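NTF2-like Protein (Anabaena variabilis ATCC 29413, PDB 3DMC) is of unknown function but carries a SnoaL-like domain of the NTF2 clan, a cone-shaped fold that in relatives often encloses a ligand pocket or active site. Local coordinates at residues A[9-14]-A[83-88]; A[24-29]-A[74-79]; A[39-44]-A[58-63]; A[68-73]-A[98-103]; A[89-94]-A[110-115]. One frame throughout, in Å; residues are numbered along the deposited sequence.

Interaction 1: residues A[9-14]-A[83-88]; sequences NTLKVA and VTSNET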
# COMPACT_ATOMS: atom_id res chain seq x y z
N ASN A 9 -17.71 6.58 9.84
CA ASN A 9 -17.71 7.73 8.92
C ASN A 9 -16.46 7.66 8.08
O ASN A 9 -16.45 8.05 6.91
CB ASN A 9 -17.66 9.04 9.72
CG ASN A 9 -17.55 10.27 8.86
OD1 ASN A 9 -18.53 10.67 8.22
ND2 ASN A 9 -16.38 10.93 8.90
N THR A 10 -15.41 7.13 8.68
CA THR A 10 -14.13 7.02 7.98
C THR A 10 -14.30 6.15 6.72
O THR A 10 -13.92 6.53 5.62
CB THR A 10 -13.00 6.55 8.94
OG1 THR A 10 -12.74 7.60 9.90
CG2 THR A 10 -11.73 6.19 8.17
N LEU A 11 -14.89 4.98 6.91
CA LEU A 11 -15.14 4.05 5.81
C LEU A 11 -16.11 4.66 4.81
O LEU A 11 -15.89 4.60 3.59
CB LEU A 11 -15.68 2.71 6.29
CG LEU A 11 -14.72 1.55 6.50
CD1 LEU A 11 -15.52 0.32 6.87
CD2 LEU A 11 -13.91 1.29 5.20
N LYS A 12 -17.19 5.26 5.32
CA LYS A 12 -18.20 5.83 4.47
C LYS A 12 -17.61 6.89 3.54
O LYS A 12 -17.75 6.84 2.31
CB LYS A 12 -19.34 6.43 5.29
CG LYS A 12 -20.50 6.89 4.42
CD LYS A 12 -21.76 7.11 5.25
CE LYS A 12 -22.86 7.76 4.42
NZ LYS A 12 -22.49 9.15 4.06
N VAL A 13 -16.92 7.84 4.15
CA VAL A 13 -16.33 8.96 3.41
C VAL A 13 -15.27 8.46 2.43
O VAL A 13 -15.24 8.87 1.27
CB VAL A 13 -15.77 10.04 4.36
CG1 VAL A 13 -14.94 11.09 3.59
CG2 VAL A 13 -16.91 10.69 5.09
N ALA A 14 -14.40 7.59 2.90
CA ALA A 14 -13.33 7.02 2.01
C ALA A 14 -13.95 6.33 0.80
O ALA A 14 -13.48 6.48 -0.35
CB ALA A 14 -12.39 6.04 2.77
N VAL A 83 -9.90 -3.72 1.30
CA VAL A 83 -10.12 -2.40 1.88
C VAL A 83 -9.98 -2.51 3.38
O VAL A 83 -10.76 -3.19 4.06
CB VAL A 83 -11.53 -1.91 1.53
CG1 VAL A 83 -11.80 -0.57 2.18
CG2 VAL A 83 -11.67 -1.80 0.00
N THR A 84 -8.98 -1.82 3.90
CA THR A 84 -8.69 -1.86 5.33
C THR A 84 -8.78 -0.48 5.92
O THR A 84 -8.63 0.50 5.21
CB THR A 84 -7.26 -2.43 5.59
OG1 THR A 84 -6.32 -1.66 4.85
CG2 THR A 84 -7.14 -3.95 5.20
N SER A 85 -9.08 -0.40 7.22
CA SER A 85 -9.20 0.92 7.85
C SER A 85 -8.83 0.90 9.32
O SER A 85 -8.63 -0.14 9.96
CB SER A 85 -10.61 1.51 7.66
OG SER A 85 -11.63 0.82 8.36
N ASN A 86 -8.76 2.11 9.81
CA ASN A 86 -8.66 2.40 11.27
C ASN A 86 -9.54 3.61 11.57
O ASN A 86 -10.49 3.88 10.83
CB ASN A 86 -7.21 2.54 11.74
CG ASN A 86 -6.45 3.71 11.11
OD1 ASN A 86 -7.03 4.70 10.73
ND2 ASN A 86 -5.10 3.60 11.07
N GLU A 87 -9.26 4.33 12.66
CA GLU A 87 -10.13 5.45 13.04
C GLU A 87 -10.16 6.57 11.99
O GLU A 87 -11.15 7.26 11.87
CB GLU A 87 -9.73 6.04 14.39
CG GLU A 87 -9.96 5.13 15.55
CD GLU A 87 -9.76 5.84 16.88
OE1 GLU A 87 -9.20 6.95 16.86
OE2 GLU A 87 -10.17 5.29 17.93
N THR A 88 -9.07 6.71 11.24
CA THR A 88 -8.88 7.83 10.32
C THR A 88 -8.43 7.55 8.89
O THR A 88 -8.62 8.36 8.03
CB THR A 88 -7.93 8.92 10.92
OG1 THR A 88 -6.61 8.40 11.00
CG2 THR A 88 -8.41 9.31 12.30

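Interaction 2: residues A[24-29]-A[74-79]; sequences GLATGE and GIQISS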
# COMPACT_ATOMS: atom_id res chain seq x y z
N GLY A 24 -12.87 9.48 -11.89
CA GLY A 24 -11.82 10.32 -12.43
C GLY A 24 -10.89 9.54 -13.31
O GLY A 24 -10.50 9.96 -14.39
N LEU A 25 -10.55 8.33 -12.86
CA LEU A 25 -9.66 7.50 -13.63
C LEU A 25 -10.32 7.12 -14.95
O LEU A 25 -9.68 7.08 -15.97
CB LEU A 25 -9.32 6.23 -12.89
CG LEU A 25 -8.33 6.42 -11.75
CD1 LEU A 25 -8.11 5.05 -11.11
CD2 LEU A 25 -7.01 6.98 -12.32
N ALA A 26 -11.61 6.80 -14.90
CA ALA A 26 -12.30 6.23 -16.09
C ALA A 26 -12.63 7.31 -17.10
O ALA A 26 -12.73 7.06 -18.29
CB ALA A 26 -13.58 5.49 -15.69
N THR A 27 -12.82 8.52 -16.61
CA THR A 27 -13.42 9.61 -17.42
C THR A 27 -12.57 10.87 -17.57
O THR A 27 -12.80 11.67 -18.47
CB THR A 27 -14.79 10.07 -16.86
OG1 THR A 27 -14.60 10.79 -15.64
CG2 THR A 27 -15.75 8.89 -16.68
N GLY A 28 -11.64 11.06 -16.65
CA GLY A 28 -10.74 12.20 -16.64
C GLY A 28 -11.38 13.44 -16.05
O GLY A 28 -10.84 14.54 -16.06
N GLU A 29 -12.58 13.24 -15.53
CA GLU A 29 -13.30 14.29 -14.80
C GLU A 29 -13.10 14.14 -13.30
O GLU A 29 -13.62 13.21 -12.67
CB GLU A 29 -14.79 14.25 -15.12
CG GLU A 29 -15.09 14.41 -16.58
CD GLU A 29 -14.83 15.82 -17.04
OE1 GLU A 29 -14.99 16.75 -16.21
OE2 GLU A 29 -14.46 15.99 -18.22
N GLY A 74 -9.17 6.48 -20.64
CA GLY A 74 -9.13 6.25 -19.20
C GLY A 74 -8.44 4.98 -18.72
O GLY A 74 -7.87 4.21 -19.46
N ILE A 75 -8.51 4.86 -17.40
CA ILE A 75 -8.06 3.70 -16.62
C ILE A 75 -9.26 3.09 -15.93
O ILE A 75 -10.10 3.79 -15.37
CB ILE A 75 -7.04 4.07 -15.55
CG1 ILE A 75 -5.72 4.49 -16.20
CG2 ILE A 75 -6.76 2.90 -14.56
CD1 ILE A 75 -4.82 5.25 -15.27
N GLN A 76 -9.34 1.78 -16.04
CA GLN A 76 -10.37 0.96 -15.39
C GLN A 76 -9.80 0.29 -14.14
O GLN A 76 -8.62 -0.15 -14.10
CB GLN A 76 -10.89 -0.14 -16.31
CG GLN A 76 -11.85 0.36 -17.39
CD GLN A 76 -13.12 0.96 -16.82
OE1 GLN A 76 -13.79 0.35 -15.98
NE2 GLN A 76 -13.46 2.18 -17.25
N ILE A 77 -10.65 0.20 -13.14
CA ILE A 77 -10.37 -0.59 -11.94
C ILE A 77 -10.98 -1.96 -12.15
O ILE A 77 -12.21 -2.14 -12.16
CB ILE A 77 -10.85 0.09 -10.62
CG1 ILE A 77 -10.02 1.34 -10.38
CG2 ILE A 77 -10.70 -0.85 -9.42
CD1 ILE A 77 -10.29 2.01 -9.04
N SER A 78 -10.06 -2.90 -12.38
CA SER A 78 -10.37 -4.27 -12.78
C SER A 78 -10.94 -5.04 -11.58
O SER A 78 -11.87 -5.83 -11.69
CB SER A 78 -9.12 -4.97 -13.34
OG SER A 78 -8.61 -4.29 -14.49
N SER A 79 -10.35 -4.77 -10.44
CA SER A 79 -10.81 -5.34 -9.17
C SER A 79 -10.38 -4.49 -8.01
O SER A 79 -9.27 -3.93 -7.99
CB SER A 79 -10.29 -6.76 -8.95
OG SER A 79 -8.88 -6.78 -8.82

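Interaction 3: residues A[39-44]-A[58-63]; sequences EDFTFW and ERAKEF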
# COMPACT_ATOMS: atom_id res chain seq x y z
N GLU A 39 -8.77 21.79 2.37
CA GLU A 39 -7.95 22.85 1.82
C GLU A 39 -6.46 22.59 2.03
O GLU A 39 -5.62 23.09 1.29
CB GLU A 39 -8.33 24.22 2.42
CG GLU A 39 -9.77 24.64 2.11
CD GLU A 39 -10.09 24.60 0.62
OE1 GLU A 39 -9.34 25.20 -0.19
OE2 GLU A 39 -11.10 23.96 0.25
N ASP A 40 -6.17 21.81 3.07
CA ASP A 40 -4.78 21.49 3.45
C ASP A 40 -4.39 20.10 2.93
O ASP A 40 -3.45 19.49 3.39
CB ASP A 40 -4.53 21.58 4.96
CG ASP A 40 -5.36 20.60 5.77
OD1 ASP A 40 -6.39 20.09 5.27
OD2 ASP A 40 -5.01 20.37 6.95
N PHE A 41 -5.15 19.66 1.93
CA PHE A 41 -4.92 18.34 1.31
C PHE A 41 -3.46 18.15 0.90
O PHE A 41 -2.87 19.04 0.28
CB PHE A 41 -5.81 18.19 0.06
CG PHE A 41 -5.62 16.88 -0.66
CD1 PHE A 41 -6.18 15.72 -0.16
CD2 PHE A 41 -4.89 16.82 -1.86
CE1 PHE A 41 -6.02 14.49 -0.85
CE2 PHE A 41 -4.73 15.59 -2.55
CZ PHE A 41 -5.30 14.44 -2.02
N THR A 42 -2.88 16.99 1.24
CA THR A 42 -1.53 16.65 0.74
C THR A 42 -1.58 15.28 0.10
O THR A 42 -2.48 14.48 0.37
CB THR A 42 -0.48 16.58 1.84
OG1 THR A 42 -0.68 15.39 2.63
CG2 THR A 42 -0.48 17.82 2.71
N PHE A 43 -0.66 15.05 -0.80
CA PHE A 43 -0.60 13.74 -1.46
C PHE A 43 0.84 13.37 -1.70
O PHE A 43 1.67 14.22 -2.01
CB PHE A 43 -1.42 13.65 -2.76
CG PHE A 43 -0.99 14.62 -3.86
CD1 PHE A 43 -1.33 15.96 -3.82
CD2 PHE A 43 -0.29 14.18 -4.96
CE1 PHE A 43 -0.95 16.83 -4.83
CE2 PHE A 43 0.10 15.05 -5.96
CZ PHE A 43 -0.25 16.37 -5.89
N TRP A 44 1.11 12.09 -1.53
CA TRP A 44 2.46 11.54 -1.74
C TRP A 44 2.42 10.58 -2.94
O TRP A 44 1.53 9.73 -3.04
CB TRP A 44 2.91 10.78 -0.49
CG TRP A 44 4.21 11.18 0.10
CD1 TRP A 44 4.40 11.99 1.18
CD2 TRP A 44 5.52 10.76 -0.32
NE1 TRP A 44 5.73 12.12 1.44
CE2 TRP A 44 6.44 11.38 0.54
CE3 TRP A 44 6.00 9.96 -1.35
CZ2 TRP A 44 7.82 11.20 0.41
CZ3 TRP A 44 7.38 9.78 -1.47
CH2 TRP A 44 8.27 10.42 -0.60
N GLU A 58 -4.75 22.98 -5.67
CA GLU A 58 -4.32 23.43 -7.01
C GLU A 58 -3.35 22.40 -7.58
O GLU A 58 -3.44 22.00 -8.73
CB GLU A 58 -3.61 24.77 -6.97
CG GLU A 58 -4.47 25.92 -6.47
N ARG A 59 -2.39 22.05 -6.75
CA ARG A 59 -1.37 21.07 -7.12
C ARG A 59 -2.02 19.68 -7.34
O ARG A 59 -1.66 18.92 -8.25
CB ARG A 59 -0.26 20.99 -6.08
CG ARG A 59 0.81 19.99 -6.42
CD ARG A 59 1.72 20.48 -7.51
NE ARG A 59 2.97 19.71 -7.51
CZ ARG A 59 3.84 19.68 -8.52
NH1 ARG A 59 3.61 20.36 -9.64
NH2 ARG A 59 4.92 18.93 -8.41
N ALA A 60 -3.04 19.40 -6.54
CA ALA A 60 -3.78 18.11 -6.69
C ALA A 60 -4.43 18.05 -8.08
O ALA A 60 -4.34 17.05 -8.78
CB ALA A 60 -4.83 17.97 -5.62
N LYS A 61 -5.06 19.14 -8.47
CA LYS A 61 -5.68 19.21 -9.80
C LYS A 61 -4.67 18.99 -10.92
O LYS A 61 -4.92 18.28 -11.90
CB LYS A 61 -6.39 20.55 -10.02
CG LYS A 61 -7.14 20.54 -11.32
CD LYS A 61 -8.23 21.59 -11.39
CE LYS A 61 -8.95 21.50 -12.74
NZ LYS A 61 -9.49 22.82 -13.18
N GLU A 62 -3.50 19.57 -10.75
CA GLU A 62 -2.45 19.42 -11.75
C GLU A 62 -2.13 17.93 -11.88
O GLU A 62 -2.08 17.36 -12.97
CB GLU A 62 -1.20 20.19 -11.36
CG GLU A 62 -1.48 21.69 -11.27
CD GLU A 62 -0.28 22.51 -10.82
OE1 GLU A 62 0.82 21.93 -10.59
OE2 GLU A 62 -0.44 23.74 -10.71
N PHE A 63 -1.89 17.33 -10.73
CA PHE A 63 -1.55 15.90 -10.65
C PHE A 63 -2.60 15.01 -11.35
O PHE A 63 -2.31 14.15 -12.24
CB PHE A 63 -1.39 15.47 -9.20
CG PHE A 63 -1.21 14.01 -9.04
CD1 PHE A 63 -0.07 13.40 -9.53
CD2 PHE A 63 -2.19 13.23 -8.43
CE1 PHE A 63 0.11 12.04 -9.39
CE2 PHE A 63 -2.01 11.85 -8.31
CZ PHE A 63 -0.84 11.27 -8.78

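Interaction 4: residues A[68-73]-A[98-103]; sequences SESFHT and GLFLGK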
# COMPACT_ATOMS: atom_id res chain seq x y z
N SER A 68 -4.49 11.64 -16.04
CA SER A 68 -5.46 11.31 -17.10
C SER A 68 -5.02 11.71 -18.53
O SER A 68 -5.52 11.20 -19.51
CB SER A 68 -6.82 11.95 -16.80
OG SER A 68 -7.45 11.31 -15.70
N GLU A 69 -4.05 12.61 -18.62
CA GLU A 69 -3.72 13.21 -19.93
C GLU A 69 -3.33 12.20 -21.00
O GLU A 69 -3.60 12.41 -22.18
CB GLU A 69 -2.62 14.28 -19.80
CG GLU A 69 -1.23 13.69 -19.69
CD GLU A 69 -0.15 14.75 -19.81
OE1 GLU A 69 -0.48 15.93 -19.55
OE2 GLU A 69 1.01 14.43 -20.14
N SER A 70 -2.70 11.10 -20.60
CA SER A 70 -2.18 10.13 -21.58
C SER A 70 -3.01 8.87 -21.65
O SER A 70 -2.79 7.98 -22.47
CB SER A 70 -0.71 9.81 -21.34
OG SER A 70 0.09 10.95 -21.62
N PHE A 71 -4.04 8.83 -20.83
CA PHE A 71 -5.02 7.74 -20.96
C PHE A 71 -6.27 8.21 -21.68
O PHE A 71 -7.27 8.62 -21.06
CB PHE A 71 -5.36 7.16 -19.60
CG PHE A 71 -4.21 6.40 -19.00
CD1 PHE A 71 -3.21 7.06 -18.31
CD2 PHE A 71 -4.07 5.04 -19.24
CE1 PHE A 71 -2.13 6.34 -17.78
CE2 PHE A 71 -2.99 4.33 -18.73
CZ PHE A 71 -2.02 4.99 -18.01
N HIS A 72 -6.19 8.16 -23.00
CA HIS A 72 -7.19 8.83 -23.82
C HIS A 72 -8.58 8.23 -23.65
O HIS A 72 -9.59 8.90 -23.88
CB HIS A 72 -6.78 8.84 -25.28
CG HIS A 72 -5.58 9.69 -25.54
ND1 HIS A 72 -4.67 9.42 -26.54
CD2 HIS A 72 -5.12 10.79 -24.90
CE1 HIS A 72 -3.71 10.33 -26.51
NE2 HIS A 72 -3.96 11.17 -25.52
N THR A 73 -8.65 6.99 -23.21
CA THR A 73 -9.94 6.38 -22.91
C THR A 73 -10.05 5.91 -21.46
O THR A 73 -10.92 5.11 -21.11
CB THR A 73 -10.26 5.25 -23.85
OG1 THR A 73 -9.17 4.30 -23.87
CG2 THR A 73 -10.51 5.82 -25.26
N GLY A 98 -5.38 0.29 -18.35
CA GLY A 98 -5.77 1.24 -19.42
C GLY A 98 -4.69 1.45 -20.45
O GLY A 98 -3.56 1.04 -20.26
N LEU A 99 -5.09 2.05 -21.56
CA LEU A 99 -4.15 2.37 -22.63
C LEU A 99 -3.45 3.69 -22.39
O LEU A 99 -4.06 4.76 -22.34
CB LEU A 99 -4.81 2.37 -24.02
CG LEU A 99 -5.41 1.04 -24.47
CD1 LEU A 99 -5.95 1.18 -25.89
CD2 LEU A 99 -4.42 -0.10 -24.41
N PHE A 100 -2.13 3.55 -22.30
CA PHE A 100 -1.23 4.68 -22.16
C PHE A 100 -0.70 4.96 -23.55
O PHE A 100 0.15 4.26 -24.04
CB PHE A 100 -0.09 4.31 -21.18
CG PHE A 100 0.99 5.33 -21.10
CD1 PHE A 100 0.71 6.63 -20.77
CD2 PHE A 100 2.33 4.97 -21.31
CE1 PHE A 100 1.71 7.57 -20.69
CE2 PHE A 100 3.34 5.90 -21.21
CZ PHE A 100 3.04 7.21 -20.91
N LEU A 101 -1.28 5.97 -24.20
CA LEU A 101 -0.95 6.28 -25.60
C LEU A 101 -0.95 4.98 -26.41
O LEU A 101 -0.01 4.63 -27.16
CB LEU A 101 0.40 7.01 -25.73
CG LEU A 101 0.64 8.24 -24.89
CD1 LEU A 101 2.08 8.74 -25.09
CD2 LEU A 101 -0.41 9.32 -25.17
N GLY A 102 -2.02 4.25 -26.23
CA GLY A 102 -2.34 3.10 -27.03
C GLY A 102 -1.67 1.85 -26.56
O GLY A 102 -1.92 0.76 -27.09
N LYS A 103 -0.85 2.01 -25.53
CA LYS A 103 -0.04 0.91 -24.99
C LYS A 103 -0.62 0.39 -23.69
O LYS A 103 -1.02 1.16 -22.85
CB LYS A 103 1.43 1.34 -24.78
CG LYS A 103 2.31 1.13 -25.98
CD LYS A 103 2.33 2.32 -26.93
CE LYS A 103 3.38 2.13 -28.04
NZ LYS A 103 3.20 3.13 -29.15
O HOH W 1 -4.37 5.84 -24.86
O HOH W 2 -6.78 5.25 -22.04
O HOH W 3 -7.93 2.42 -21.99

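Interaction 5: residues A[89-94]-A[110-115]; sequences TVVFEF and AVSFDV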
# COMPACT_ATOMS: atom_id res chain seq x y z
N THR A 89 -7.93 6.34 8.63
CA THR A 89 -7.25 6.01 7.39
C THR A 89 -7.94 4.81 6.76
O THR A 89 -8.34 3.87 7.46
CB THR A 89 -5.76 5.64 7.64
OG1 THR A 89 -5.07 6.73 8.28
CG2 THR A 89 -5.02 5.32 6.36
N VAL A 90 -8.05 4.86 5.44
CA VAL A 90 -8.55 3.72 4.66
C VAL A 90 -7.60 3.45 3.52
O VAL A 90 -7.11 4.39 2.84
CB VAL A 90 -9.95 3.97 4.07
CG1 VAL A 90 -10.46 2.69 3.48
CG2 VAL A 90 -10.92 4.49 5.18
N VAL A 91 -7.30 2.17 3.32
CA VAL A 91 -6.43 1.76 2.20
C VAL A 91 -7.22 0.84 1.31
O VAL A 91 -7.92 -0.06 1.77
CB VAL A 91 -5.15 0.99 2.66
CG1 VAL A 91 -4.26 0.56 1.47
CG2 VAL A 91 -4.31 1.78 3.67
N PHE A 92 -7.10 1.14 0.03
CA PHE A 92 -7.70 0.41 -1.07
C PHE A 92 -6.58 -0.26 -1.86
O PHE A 92 -5.75 0.41 -2.42
CB PHE A 92 -8.46 1.40 -1.98
CG PHE A 92 -9.61 2.07 -1.30
CD1 PHE A 92 -9.40 3.27 -0.56
CD2 PHE A 92 -10.89 1.56 -1.38
CE1 PHE A 92 -10.44 3.89 0.07
CE2 PHE A 92 -11.94 2.19 -0.75
CZ PHE A 92 -11.71 3.34 -0.03
N GLU A 93 -6.61 -1.59 -1.89
CA GLU A 93 -5.69 -2.37 -2.68
C GLU A 93 -6.48 -2.85 -3.89
O GLU A 93 -7.47 -3.61 -3.76
CB GLU A 93 -5.14 -3.57 -1.91
CG GLU A 93 -4.24 -3.25 -0.74
CD GLU A 93 -3.81 -4.50 -0.01
OE1 GLU A 93 -3.20 -5.38 -0.69
OE2 GLU A 93 -4.07 -4.59 1.22
N PHE A 94 -6.01 -2.42 -5.05
CA PHE A 94 -6.72 -2.66 -6.31
C PHE A 94 -5.82 -3.02 -7.51
O PHE A 94 -4.59 -2.91 -7.46
CB PHE A 94 -7.70 -1.51 -6.64
CG PHE A 94 -7.03 -0.20 -6.96
CD1 PHE A 94 -6.74 0.74 -5.97
CD2 PHE A 94 -6.69 0.11 -8.27
CE1 PHE A 94 -6.14 1.93 -6.30
CE2 PHE A 94 -6.08 1.29 -8.59
CZ PHE A 94 -5.80 2.21 -7.60
N ALA A 110 -1.91 0.45 -4.28
CA ALA A 110 -2.55 0.73 -3.03
C ALA A 110 -2.62 2.24 -2.88
O ALA A 110 -1.64 2.94 -3.00
CB ALA A 110 -1.80 0.13 -1.86
N VAL A 111 -3.83 2.74 -2.68
CA VAL A 111 -4.00 4.14 -2.30
C VAL A 111 -4.63 4.22 -0.92
O VAL A 111 -5.60 3.53 -0.60
CB VAL A 111 -4.80 4.98 -3.32
CG1 VAL A 111 -4.16 4.90 -4.73
CG2 VAL A 111 -6.29 4.60 -3.33
N SER A 112 -4.04 5.10 -0.14
CA SER A 112 -4.37 5.31 1.25
C SER A 112 -4.92 6.73 1.40
O SER A 112 -4.32 7.67 0.91
CB SER A 112 -3.09 5.12 2.09
OG SER A 112 -3.35 5.26 3.47
N PHE A 113 -6.10 6.84 2.00
CA PHE A 113 -6.69 8.16 2.31
C PHE A 113 -6.73 8.36 3.83
O PHE A 113 -7.05 7.42 4.59
CB PHE A 113 -8.18 8.25 1.85
CG PHE A 113 -8.44 8.02 0.38
CD1 PHE A 113 -7.49 8.24 -0.57
CD2 PHE A 113 -9.73 7.68 -0.06
CE1 PHE A 113 -7.75 8.06 -1.92
CE2 PHE A 113 -9.99 7.51 -1.39
CZ PHE A 113 -8.99 7.71 -2.34
N ASP A 114 -6.53 9.61 4.28
CA ASP A 114 -6.99 10.02 5.62
C ASP A 114 -8.28 10.79 5.46
O ASP A 114 -8.42 11.61 4.55
CB ASP A 114 -5.97 10.92 6.31
CG ASP A 114 -4.82 10.16 6.89
OD1 ASP A 114 -4.65 8.97 6.60
OD2 ASP A 114 -4.08 10.76 7.70
N VAL A 115 -9.18 10.54 6.39
CA VAL A 115 -10.48 11.24 6.45
C VAL A 115 -10.55 12.20 7.62
O VAL A 115 -10.14 11.91 8.75
CB VAL A 115 -11.64 10.23 6.56
CG1 VAL A 115 -12.99 10.93 6.78
CG2 VAL A 115 -11.71 9.36 5.30

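Interaction 1: residues A[9-14]-A[83-88]
T10 and L11, in the first turn of helix 9-27, dock on the end of strand 75-85 and the loop that follows it: a helix-to-strand contact at the start of the long helix of the NTF2-like fold. The evidence for a polar anchor is the bond from T10 OG1 to the backbone carbonyl E87 O, 2.6 Å, with the hydroxyl 41° above the carbonyl plane. The methyl branch leans on the same loop, T10 CG2 lying 3.6 Å from T88 C and 3.7 Å from N86 O. An alanine here would probably leave E87 O without this donor and open a small gap against N86 and T88. The loop has its own brace, an Asx turn in which N86 OD1 accepts from T88 N at 2.9 Å and from the backbone N of T89. L11 reaches the strand with its branch end: CD2 meets V83 CG1 at 4.1 Å, and CG passes 3.7 Å from S85 OG. That hydroxyl is hydrogen-bonded to the backbone N of G1 in the second subunit. One hydroxyl thus fixes the helix start to a main-chain carbonyl, while the other contacts are van der Waals, one of them, L11 on V83, purely apolar.

Interaction 2: residues A[24-29]-A[74-79]
L25 O accepts the backbone N-H of I75 at 2.9 Å with an angle of 179° at the hydrogen, the one hydrogen bond that spans the two segments. The donor stands 48° above the carbonyl plane. G74 CA also lies 3.4 Å from L25 O, and a side chain on G74 would run into the carbonyl oxygens of L25 and A26; with its positive phi of 82°, this tight approach explains why glycine suits the position. A second, weaker link runs the other way, a CA-H...O contact from A26 CA to I75 O at 3.4 Å. Around this backbone junction the side chains close up. The two branched chains of L25 and I75 cross obliquely, CD2 of L25 meeting CD1 of I75 at 4.1 Å, while the other L25 methyl, CD1, rests 4.2 Å from I77 CG1. I77 in turn packs on F18 and T22 of the same helix and on F94. At the outer margin Q76, bent at its second torsion, brings NE2 to 3.7 Å from A26 CB. The last turn of helix 9-27 is thereby tied to the start of strand 75-85, an outermost strand of the chain's own sheet, whose backbone pairs with strand 89-100. It is the helix-on-curved-sheet packing of the NTF2-like fold, and an acetate ion near L25, probably from the crystallisation liquor, may mark a pocket.

Interaction 3: residues A[39-44]-A[58-63]
F43 is turned obliquely against F63, the ring planes 34° apart and the centroids separated by 5.0 Å, where strand 41-45 packs on helix 57-69 in the α+β cone of the NTF2-like fold. The short segments run in broadly the same direction, their axes 40° apart and 8.9 Å at closest approach. F43 has CG between its backbone N and carbonyl carbon (chi1 61°), and from there the ring extends to the helix. Its CE2 comes over one face of the F63 ring, 3.5 Å from F63 CG. The other rim atoms ride on the helix: F43 CE1 lies 3.6 Å from A60 CA, and CZ meets the aliphatic CG of R59. F41, two residues earlier on the same side of the strand, straddles the methyl of A60 with CD2 and CE2. F63 has edge-to-face neighbours in F45 and F50, while F41 and F43 both pack against Y123 of strand 119-127. R59 O also lies near F43 CZ, while the polar end of the side chain turns to N54, through NE, and to E62, through a weak salt bridge. Between F41 and the helix the measured fit is a single methyl, A60 CB, 3.9 Å from F41 CE2.

Interaction 4: residues A[68-73]-A[98-103]
S70 O accepts the backbone N-H of L101 at 3.1 Å in this surface contact, the donor nearly along the C=O axis. Beside it S70 CB sits at the edge of the F100 ring, 3.4 Å from CE1. F71 also packs on F100: F100 CA lies over one face of its ring, and its CZ is 3.8 Å from F100 CB, the ring planes inclined at 36°. The same ring brings CD2 to 3.1 Å from L99 O, and F71 CA adds a CA-H...O contact to that oxygen. Further out, L101 CD2 touches H72 CE1 at 3.7 Å. Waters follow: two donate to L99 O, one accepting from T73 N and the other from G102 N, and a third joins T73 OG1 to L99 N. The type I' turn F100-K103, closed by K103 N to F100 O, positions the hairpin end. One direct bond and aromatic contact thus hold the loop after helix 57-69 to the hairpin, a junction partly bridged by water.

Interaction 5: residues A[89-94]-A[110-115]
F92 and F113 project from the same face of an antiparallel strand pair and fill in beside each other, their side chains crossing at about a right angle, with F92 CE1 3.9 Å from F113 CD2. V90 and V111 share that face, which looks onto helix 9-27. In the conformer described (V111 has a second), V111 is a branched bump between two rings: CG2 meets F92 CB, and CG1 lies at the edge of the F94 ring, 3.9 Å from CE1. F18 of the helix stacks on F92 and meets F94. On the reverse face T89, V91 and E93 oppose D114, S112 and A110. V91 wedges between smaller neighbours, CG1 to A110 CB at 4.2 Å and CG2 to S112 OG at 3.6 Å. T89 fills the last hollow, CG2 at 3.3 Å from S112 OG, while its OG1 donates to D114 OD1 at 2.8 Å from above the carboxylate plane. A valine in its place would probably leave D114 OD1 without this donor. R124 also salt-bridges that oxygen. Backbone bonds such as F92 N to V111 O, at 2.9 Å, set the register. D114 is also salt-bridged to R82 of the second subunit, whose E93 bonds S112 OG. The faces differ chemically: toward helix 9-27 one is apolar, while the other mixes V91 and A110 with charges and hydroxyls that bond the second subunit.

From the N terminus, helix 9-27 opens two contacts: interaction 1 at its start and interaction 2 at its end, both closing on strand 75-85, so interaction 2 nests inside the loop of interaction 1 with centres about 22 Å apart. Interaction 3, a short loop joining strand 41-45 to helix 57-69, nests inside both. Interaction 4 leaves the end of that helix and closes on the 98-103 hairpin turn, crossing interactions 1 and 2. Interaction 5 pairs the hairpin strands, in series after interactions 1, 2 and 3 but crossing interaction 4. It touches interaction 1 through backbone bonds T84 O to V91 N and T88 O to V115 N. Together they tie helices 9-27 and 57-69 to one curved sheet.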